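Local structure of protein adenylyltransferase VopS (Vibrio parahaemolyticus, 3LET) at residues 242-247 against 272-277. The protein transfers AMP from ATP to a threonine of host Rho GTPases, blocking their binding to downstream effectors and so inhibiting actin assembly in infected cells. Numbering follows the deposited sequence.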
loop_
_atom_site.group_PDB
_atom_site.type_symbol
_atom_site.label_atom_id
_atom_site.label_comp_id
_atom_site.label_asym_id
_atom_site.label_seq_id
_atom_site.Cartn_x
_atom_site.Cartn_y
_atom_site.Cartn_z
ATOM N N GLU A 242 -0.413 -0.044 0.723
ATOM C CA GLU A 242 -0.300 -1.454 0.437
ATOM C C GLU A 242 1.143 -1.896 0.633
ATOM O O GLU A 242 1.386 -2.966 1.168
ATOM C CB GLU A 242 -0.771 -1.738 -0.983
ATOM C CG GLU A 242 -0.502 -3.161 -1.445
ATOM C CD GLU A 242 -0.924 -3.351 -2.900
ATOM O OE1 GLU A 242 -1.985 -3.958 -3.117
ATOM O OE2 GLU A 242 -0.227 -2.863 -3.822
ATOM N N GLY A 243 2.107 -1.079 0.215
ATOM C CA GLY A 243 3.514 -1.463 0.384
ATOM C C GLY A 243 3.905 -1.571 1.878
ATOM O O GLY A 243 4.662 -2.442 2.288
ATOM N N MET A 244 3.389 -0.657 2.681
ATOM C CA MET A 244 3.682 -0.664 4.128
ATOM C C MET A 244 3.056 -1.901 4.778
ATOM O O MET A 244 3.683 -2.547 5.626
ATOM C CB MET A 244 3.147 0.612 4.783
ATOM C CG MET A 244 3.984 1.887 4.519
ATOM S SD MET A 244 5.715 1.723 4.955
ATOM C CE MET A 244 5.687 1.909 6.766
ATOM N N LEU A 245 1.826 -2.248 4.391
ATOM C CA LEU A 245 1.207 -3.462 4.951
ATOM C C LEU A 245 2.063 -4.697 4.594
ATOM O O LEU A 245 2.320 -5.597 5.422
ATOM C CB LEU A 245 -0.219 -3.640 4.408
ATOM C CG LEU A 245 -0.906 -4.933 4.857
ATOM C CD1 LEU A 245 -0.871 -5.029 6.375
ATOM C CD2 LEU A 245 -2.352 -4.965 4.317
ATOM N N LYS A 246 2.486 -4.752 3.335
ATOM C CA LYS A 246 3.254 -5.886 2.858
ATOM C C LYS A 246 4.541 -6.000 3.662
ATOM O O LYS A 246 4.926 -7.098 4.092
ATOM C CB LYS A 246 3.549 -5.709 1.362
ATOM C CG LYS A 246 4.504 -6.759 0.764
ATOM C CD LYS A 246 4.679 -6.483 -0.720
ATOM C CE LYS A 246 5.942 -7.176 -1.270
ATOM N NZ LYS A 246 5.757 -8.636 -1.308
ATOM N N GLN A 247 5.221 -4.874 3.886
ATOM C CA GLN A 247 6.508 -4.924 4.600
ATOM C C GLN A 247 6.236 -5.213 6.068
ATOM O O GLN A 247 7.057 -5.814 6.763
ATOM C CB GLN A 247 7.242 -3.564 4.474
ATOM C CG GLN A 247 8.395 -3.356 5.455
ATOM C CD GLN A 247 9.483 -4.418 5.349
ATOM O OE1 GLN A 247 9.731 -4.972 4.270
ATOM N NE2 GLN A 247 10.142 -4.701 6.477
ATOM N N ILE A 272 -5.506 -1.625 8.908
ATOM C CA ILE A 272 -6.347 -0.448 8.941
ATOM C C ILE A 272 -5.459 0.778 9.072
ATOM O O ILE A 272 -5.700 1.806 8.428
ATOM C CB ILE A 272 -7.382 -0.504 10.089
ATOM C CG1 ILE A 272 -8.392 -1.635 9.825
ATOM C CG2 ILE A 272 -8.139 0.818 10.197
ATOM C CD1 ILE A 272 -9.193 -2.034 11.098
ATOM N N GLY A 273 -4.407 0.640 9.860
ATOM C CA GLY A 273 -3.518 1.755 10.178
ATOM C C GLY A 273 -2.684 2.225 8.991
ATOM O O GLY A 273 -2.337 3.398 8.888
ATOM N N TYR A 274 -2.311 1.300 8.125
ATOM C CA TYR A 274 -1.527 1.657 6.935
ATOM C C TYR A 274 -2.447 1.850 5.729
ATOM O O TYR A 274 -1.986 2.289 4.676
ATOM C CB TYR A 274 -0.534 0.545 6.617
ATOM C CG TYR A 274 0.699 0.497 7.493
ATOM C CD1 TYR A 274 1.455 1.667 7.728
ATOM C CD2 TYR A 274 1.154 -0.712 8.022
ATOM C CE1 TYR A 274 2.599 1.630 8.477
ATOM C CE2 TYR A 274 2.295 -0.759 8.788
ATOM C CZ TYR A 274 3.013 0.426 9.009
ATOM O OH TYR A 274 4.142 0.418 9.760
ATOM N N HIS A 275 -3.737 1.521 5.874
ATOM C CA HIS A 275 -4.689 1.575 4.749
ATOM C C HIS A 275 -4.171 0.669 3.637
ATOM O O HIS A 275 -3.863 1.129 2.534
ATOM C CB HIS A 275 -4.856 3.004 4.220
ATOM C CG HIS A 275 -5.503 3.915 5.212
ATOM N ND1 HIS A 275 -6.870 4.083 5.279
ATOM C CD2 HIS A 275 -4.982 4.655 6.219
ATOM C CE1 HIS A 275 -7.159 4.914 6.263
ATOM N NE2 HIS A 275 -6.031 5.277 6.849
ATOM N N GLY A 276 -4.046 -0.616 3.932
ATOM C CA GLY A 276 -3.381 -1.543 3.021
ATOM C C GLY A 276 -4.175 -1.911 1.776
ATOM O O GLY A 276 -3.610 -2.529 0.846
ATOM N N PHE A 277 -5.474 -1.587 1.767
ATOM C CA PHE A 277 -6.342 -1.856 0.612
ATOM C C PHE A 277 -7.065 -0.583 0.199
ATOM O O PHE A 277 -7.195 0.337 0.993
ATOM C CB PHE A 277 -7.362 -2.985 0.944
ATOM C CG PHE A 277 -6.702 -4.282 1.308
ATOM C CD1 PHE A 277 -6.261 -5.152 0.311
ATOM C CD2 PHE A 277 -6.434 -4.582 2.620
ATOM C CE1 PHE A 277 -5.599 -6.335 0.637
ATOM C CE2 PHE A 277 -5.765 -5.769 2.967
ATOM C CZ PHE A 277 -5.362 -6.651 1.960
HETATM O O HOH W 1 -4.096 -3.484 -1.665
#
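Glu242 and Gly276 bring the two backbones to a CA–CA separation of 4.0 Å, where helix 238-255 passes the C-terminal end of helix 260-274. Gly276 has no side chain, and Leu245 CD2 packs 3.8 Å from Gly276 CA, where a CB would stand. The Glu242 CA also makes a CA-H···O contact with Gly276 O, 127° at the hydrogen. CG of Glu242, anti to the backbone N (chi1 172°), lies near Gly276 O; the chain, extended beyond CG, takes the carboxylate on to a water that donates to both Glu242 OE1 (2.6 Å) and Gly276 O (2.7 Å). A long, weak ion pair joins the same OE1 to Lys211. Helix 260-274 closes in a Schellman motif with His275, at positive phi, as the C-prime residue; the evidence is Gly276 N bonded to Val271 O, with a weaker bond from His275 N to Ile272 O. This turn carries the start of the Fic signature motif, His275-Gly276-Phe277, which runs on toward Gly280-Asn281-Gly282. Beside it, Met244 crosses Tyr274 at about a right angle. Met244 CB sits over one face, 3.7 Å from the centroid of the Tyr274 ring and 18° off the normal, a CH-pi contact. The bent methionine chain brings Met244 CE to 3.5 Å from Tyr274 CE1, while SD lies obliquely in a Met-aromatic contact. Beyond the turn, Leu245 CD2 meets Phe277 CE2 obliquely at 3.8 Å. Phe277 stacks on His214 and donates its backbone N to OD1 of Asn281, which is assigned to the ATP site by similarity, so the contact probably lies beside the nucleotide pocket.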